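Local coordinates for protein fumarate lyase (Mesorhizobium sp., PDB 3C8T) that is a fumarate lyase family member, a largely helical protein that assembles from four chains, at residues A[35-40]-A[205-210]; A[44-49]-A[98-103]. All coordinates share one frame; numbering follows the deposited sequence.

Both contacts lie at one end of the elongated, mostly helical chain, their centres about 8 Å apart and far from its middle. Their first segments follow one another along the chain: contact 1 packs helix 23-43 on helix 204-215, while contact 2 takes the turn after helix 23-43 and sets it against the loop before helix 104-140. Contact 1 is the more buried, a meeting of aliphatic groups, among them the CB of a glutamate whose carboxylate pairs with arginines outside the two segments; contact 2 is partly buried and rests on an indole ring. V207 joins them, since its CG2 lies 3.5 Å from I46 CD1. A second subunit reaches both.

Contact 1. Residues A[35-40]-A[205-210]; sequences VALARA and LDVQRE
L37 and A40, one helical turn apart, meet V207 and E210 across two helices whose local axes approach to 9.2 Å and run at 126° to each other. L37 starts with a CB that does not aim straight at the other helix. CG stands anti to the backbone N (chi1 174°), and the branch carries CD1 across the gap to V207 CG1 at 3.6 Å, methyl against methyl, with the two side chains crossing at a slant. F190 touches both side chains, so this apolar meeting is also packed from a loop. Both helices fall in the Lyase family region of the chain, and the contact links helix 23-43 to helix 204-215 although more than 160 residues separate the segments. A40 makes the nearest backbone approach: its CA lies 5.3 Å from E210 CA, and its CB points into the interface. That methyl abuts the first carbon of the glutamate chain, with A40 CB 3.7 Å from E210 CB, and reaches the backbone as well, 4.0 Å from E210 C. CG of E210 is still aliphatic; the chain bends there (chi2 -48°), and the carboxylate leaves the apolar contact: OE1 forms salt bridges with R43, a turn further along helix 23-43, and with R213 on its own helix.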
loop_
_atom_site.group_PDB
_atom_site.type_symbol
_atom_site.label_atom_id
_atom_site.label_comp_id
_atom_site.label_asym_id
_atom_site.label_seq_id
_atom_site.Cartn_x
_atom_site.Cartn_y
_atom_site.Cartn_z
ATOM N N VAL A 35 -17.818 -10.389 33.393
ATOM C CA VAL A 35 -18.396 -11.417 34.251
ATOM C C VAL A 35 -17.342 -12.448 34.575
ATOM O O VAL A 35 -17.212 -12.863 35.729
ATOM C CB VAL A 35 -19.604 -12.132 33.556
ATOM C CG1 VAL A 35 -20.003 -13.433 34.295
ATOM C CG2 VAL A 35 -20.767 -11.207 33.447
ATOM N N ALA A 36 -16.581 -12.861 33.563
ATOM C CA ALA A 36 -15.534 -13.845 33.759
ATOM C C ALA A 36 -14.467 -13.250 34.663
ATOM O O ALA A 36 -13.888 -13.956 35.493
ATOM C CB ALA A 36 -14.949 -14.294 32.424
ATOM N N LEU A 37 -14.214 -11.949 34.542
ATOM C CA LEU A 37 -13.205 -11.299 35.405
ATOM C C LEU A 37 -13.631 -11.340 36.872
ATOM O O LEU A 37 -12.813 -11.648 37.746
ATOM C CB LEU A 37 -12.937 -9.867 34.966
ATOM C CG LEU A 37 -12.019 -9.005 35.852
ATOM C CD1 LEU A 37 -10.574 -9.520 35.920
ATOM C CD2 LEU A 37 -12.063 -7.614 35.351
ATOM N N ALA A 38 -14.913 -11.054 37.118
ATOM C CA ALA A 38 -15.517 -11.126 38.471
ATOM C C ALA A 38 -15.402 -12.521 39.058
ATOM O O ALA A 38 -15.052 -12.672 40.237
ATOM C CB ALA A 38 -16.980 -10.709 38.434
ATOM N N ARG A 39 -15.678 -13.530 38.227
ATOM C CA ARG A 39 -15.612 -14.920 38.651
ATOM C C ARG A 39 -14.211 -15.352 38.986
ATOM O O ARG A 39 -13.979 -16.015 40.008
ATOM C CB ARG A 39 -16.135 -15.835 37.555
ATOM C CG ARG A 39 -17.038 -16.915 38.084
ATOM C CD ARG A 39 -18.483 -16.471 37.989
ATOM N NE ARG A 39 -18.862 -16.254 36.586
ATOM C CZ ARG A 39 -19.176 -17.224 35.727
ATOM N NH1 ARG A 39 -19.175 -18.502 36.121
ATOM N NH2 ARG A 39 -19.501 -16.912 34.471
ATOM N N ALA A 40 -13.271 -14.994 38.113
ATOM C CA ALA A 40 -11.857 -15.242 38.353
ATOM C C ALA A 40 -11.410 -14.611 39.685
ATOM O O ALA A 40 -10.661 -15.200 40.440
ATOM C CB ALA A 40 -11.009 -14.717 37.179
ATOM N N LEU A 205 -1.009 -11.397 38.017
ATOM C CA LEU A 205 -0.792 -12.541 37.099
ATOM C C LEU A 205 -1.720 -13.748 37.378
ATOM O O LEU A 205 -2.103 -14.468 36.442
ATOM C CB LEU A 205 0.664 -12.964 37.111
ATOM C CG LEU A 205 1.609 -12.252 36.134
ATOM C CD1 LEU A 205 1.545 -10.805 36.326
ATOM C CD2 LEU A 205 3.045 -12.657 36.364
ATOM N N ASP A 206 -2.067 -13.947 38.660
ATOM C CA ASP A 206 -3.065 -14.951 39.074
ATOM C C ASP A 206 -4.428 -14.670 38.439
ATOM O O ASP A 206 -5.053 -15.548 37.854
ATOM C CB ASP A 206 -3.218 -14.977 40.611
ATOM C CG ASP A 206 -1.934 -15.290 41.314
ATOM O OD1 ASP A 206 -1.167 -16.140 40.790
ATOM O OD2 ASP A 206 -1.676 -14.678 42.386
ATOM N N VAL A 207 -4.880 -13.430 38.547
ATOM C CA VAL A 207 -6.144 -13.015 37.915
ATOM C C VAL A 207 -6.134 -13.254 36.386
ATOM O O VAL A 207 -7.060 -13.848 35.830
ATOM C CB VAL A 207 -6.435 -11.551 38.224
ATOM C CG1 VAL A 207 -7.736 -11.079 37.533
ATOM C CG2 VAL A 207 -6.498 -11.351 39.736
ATOM N N GLN A 208 -5.060 -12.801 35.740
ATOM C CA GLN A 208 -4.892 -12.871 34.280
ATOM C C GLN A 208 -4.996 -14.308 33.776
ATOM O O GLN A 208 -5.699 -14.589 32.789
ATOM C CB GLN A 208 -3.532 -12.245 33.868
ATOM C CG GLN A 208 -3.331 -12.156 32.372
ATOM C CD GLN A 208 -1.931 -11.819 31.996
ATOM O OE1 GLN A 208 -1.118 -12.716 31.797
ATOM N NE2 GLN A 208 -1.617 -10.513 31.889
ATOM N N ARG A 209 -4.289 -15.205 34.452
ATOM C CA ARG A 209 -4.337 -16.636 34.177
ATOM C C ARG A 209 -5.694 -17.291 34.462
ATOM O O ARG A 209 -6.180 -18.086 33.660
ATOM C CB ARG A 209 -3.253 -17.337 34.987
ATOM C CG ARG A 209 -1.870 -17.012 34.504
ATOM C CD ARG A 209 -0.847 -17.356 35.561
ATOM N NE ARG A 209 0.505 -17.024 35.104
ATOM C CZ ARG A 209 1.538 -16.864 35.926
ATOM N NH1 ARG A 209 1.365 -16.988 37.241
ATOM N NH2 ARG A 209 2.738 -16.557 35.438
ATOM N N GLU A 210 -6.294 -16.979 35.610
ATOM C CA GLU A 210 -7.648 -17.444 35.899
ATOM C C GLU A 210 -8.677 -17.011 34.858
ATOM O O GLU A 210 -9.562 -17.783 34.474
ATOM C CB GLU A 210 -8.104 -16.991 37.284
ATOM C CG GLU A 210 -7.882 -18.017 38.332
ATOM C CD GLU A 210 -8.398 -19.397 37.909
ATOM O OE1 GLU A 210 -9.647 -19.587 37.817
ATOM O OE2 GLU A 210 -7.539 -20.280 37.663
#

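Contact 2. Residues A[44-49]-A[98-103]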
loop_
_atom_site.group_PDB
_atom_site.type_symbol
_atom_site.label_atom_id
_atom_site.label_comp_id
_atom_site.label_asym_id
_atom_site.label_seq_id
_atom_site.Cartn_x
_atom_site.Cartn_y
_atom_site.Cartn_z
ATOM N N LEU A 44 -10.111 -16.397 43.455
ATOM C CA LEU A 44 -8.797 -16.088 44.023
ATOM C C LEU A 44 -8.939 -15.278 45.304
ATOM O O LEU A 44 -7.954 -14.756 45.820
ATOM C CB LEU A 44 -7.923 -15.317 43.015
ATOM C CG LEU A 44 -7.525 -16.051 41.725
ATOM C CD1 LEU A 44 -7.327 -15.083 40.584
ATOM C CD2 LEU A 44 -6.276 -16.937 41.923
ATOM N N GLY A 45 -10.174 -15.133 45.779
ATOM C CA GLY A 45 -10.480 -14.381 47.005
ATOM C C GLY A 45 -10.214 -12.889 46.910
ATOM O O GLY A 45 -9.919 -12.238 47.909
ATOM N N ILE A 46 -10.323 -12.328 45.713
ATOM C CA ILE A 46 -9.938 -10.928 45.537
ATOM C C ILE A 46 -11.126 -10.004 45.707
ATOM O O ILE A 46 -10.985 -8.862 46.165
ATOM C CB ILE A 46 -9.130 -10.691 44.231
ATOM C CG1 ILE A 46 -7.712 -11.222 44.437
ATOM C CG2 ILE A 46 -9.065 -9.211 43.874
ATOM C CD1 ILE A 46 -6.997 -11.507 43.170
ATOM N N ILE A 47 -12.294 -10.514 45.350
ATOM C CA ILE A 47 -13.548 -9.829 45.608
ATOM C C ILE A 47 -14.414 -10.878 46.317
ATOM O O ILE A 47 -14.112 -12.061 46.182
ATOM C CB ILE A 47 -14.223 -9.302 44.305
ATOM C CG1 ILE A 47 -14.614 -10.456 43.366
ATOM C CG2 ILE A 47 -13.326 -8.260 43.580
ATOM C CD1 ILE A 47 -15.733 -10.077 42.412
ATOM N N PRO A 48 -15.427 -10.456 47.118
ATOM C CA PRO A 48 -16.419 -11.360 47.727
ATOM C C PRO A 48 -17.132 -12.302 46.761
ATOM O O PRO A 48 -17.531 -11.889 45.666
ATOM C CB PRO A 48 -17.471 -10.412 48.327
ATOM C CG PRO A 48 -17.033 -9.013 47.984
ATOM C CD PRO A 48 -15.608 -9.062 47.584
ATOM N N GLU A 49 -17.343 -13.535 47.215
ATOM C CA GLU A 49 -18.026 -14.553 46.424
ATOM C C GLU A 49 -19.452 -14.181 46.053
ATOM O O GLU A 49 -19.900 -14.545 44.991
ATOM C CB GLU A 49 -18.001 -15.908 47.144
ATOM C CG GLU A 49 -16.717 -16.687 46.932
ATOM C CD GLU A 49 -16.673 -17.972 47.765
ATOM O OE1 GLU A 49 -16.447 -17.901 48.997
ATOM O OE2 GLU A 49 -16.854 -19.060 47.175
ATOM N N LEU A 98 -17.346 -4.645 39.806
ATOM C CA LEU A 98 -17.161 -4.811 38.379
ATOM C C LEU A 98 -15.880 -4.103 37.945
ATOM O O LEU A 98 -15.446 -3.138 38.601
ATOM C CB LEU A 98 -18.353 -4.194 37.659
ATOM C CG LEU A 98 -19.444 -4.887 36.814
ATOM C CD1 LEU A 98 -19.367 -6.389 36.689
ATOM C CD2 LEU A 98 -20.826 -4.430 37.263
ATOM N N HIS A 99 -15.267 -4.594 36.859
ATOM C CA HIS A 99 -14.134 -3.915 36.245
ATOM C C HIS A 99 -13.134 -3.599 37.337
ATOM O O HIS A 99 -12.754 -2.443 37.522
ATOM C CB HIS A 99 -14.635 -2.623 35.581
ATOM C CG HIS A 99 -13.684 -2.009 34.601
ATOM N ND1 HIS A 99 -13.649 -2.373 33.271
ATOM C CD2 HIS A 99 -12.780 -1.006 34.742
ATOM C CE1 HIS A 99 -12.751 -1.638 32.637
ATOM N NE2 HIS A 99 -12.212 -0.798 33.507
ATOM N N TRP A 100 -12.727 -4.606 38.095
ATOM C CA TRP A 100 -11.860 -4.363 39.256
ATOM C C TRP A 100 -10.447 -4.602 38.807
ATOM O O TRP A 100 -10.078 -5.736 38.515
ATOM C CB TRP A 100 -12.241 -5.343 40.362
ATOM C CG TRP A 100 -11.557 -5.191 41.691
ATOM C CD1 TRP A 100 -10.372 -5.773 42.094
ATOM C CD2 TRP A 100 -12.042 -4.455 42.814
ATOM N NE1 TRP A 100 -10.082 -5.415 43.393
ATOM C CE2 TRP A 100 -11.096 -4.618 43.864
ATOM C CE3 TRP A 100 -13.182 -3.674 43.038
ATOM C CZ2 TRP A 100 -11.263 -4.025 45.125
ATOM C CZ3 TRP A 100 -13.349 -3.082 44.285
ATOM C CH2 TRP A 100 -12.386 -3.270 45.322
ATOM N N GLY A 101 -9.668 -3.528 38.699
ATOM C CA GLY A 101 -8.282 -3.618 38.261
ATOM C C GLY A 101 -8.101 -3.628 36.749
ATOM O O GLY A 101 -6.974 -3.589 36.283
ATOM N N ALA A 102 -9.212 -3.670 36.008
ATOM C CA ALA A 102 -9.254 -3.603 34.543
ATOM C C ALA A 102 -9.054 -2.195 33.967
ATOM O O ALA A 102 -9.434 -1.215 34.587
ATOM C CB ALA A 102 -10.598 -4.169 34.037
ATOM N N THR A 103 -8.465 -2.117 32.767
ATOM C CA THR A 103 -8.536 -0.931 31.938
ATOM C C THR A 103 -9.432 -1.232 30.700
ATOM O O THR A 103 -9.732 -2.400 30.367
ATOM C CB THR A 103 -7.128 -0.388 31.525
ATOM O OG1 THR A 103 -7.265 0.922 30.937
ATOM C CG2 THR A 103 -6.438 -1.302 30.484
#
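W100 sets its indole against two consecutive isoleucines, I46 and I47, and has more surface buried here than either of them. I47 comes over one face of the ring: I47 CG2 stands 4.0 Å from the centroid of the W100 five-membered ring and only 8° off the ring normal, a CH-pi contact. CG1 of I47 takes the crowded position between backbone N and carbonyl carbon (chi1 63°), which puts CG2 beside the backbone N and next to the indole. I46 approaches obliquely, its CG2 4.0 Å from W100 NE1 and 4.1 Å from W100 CD1, so its methyl meets the pyrrole part of the indole too. Q41 NE2 hydrogen-bonds W100 O, tying the tryptophan loop to the end of helix 23-43, and R379 of the second subunit packs on the W100 side chain. The isoleucines are brought here by the turn after that helix. G45, with phi 67°, is the C-prime residue of a Schellman motif in which I46 N pairs with Q41 O and G45 N with A42 O; the hydrophobic contact just beyond this helix end joins the turn between helices 23-43 and 49-61 to the loop leading into helix 104-140.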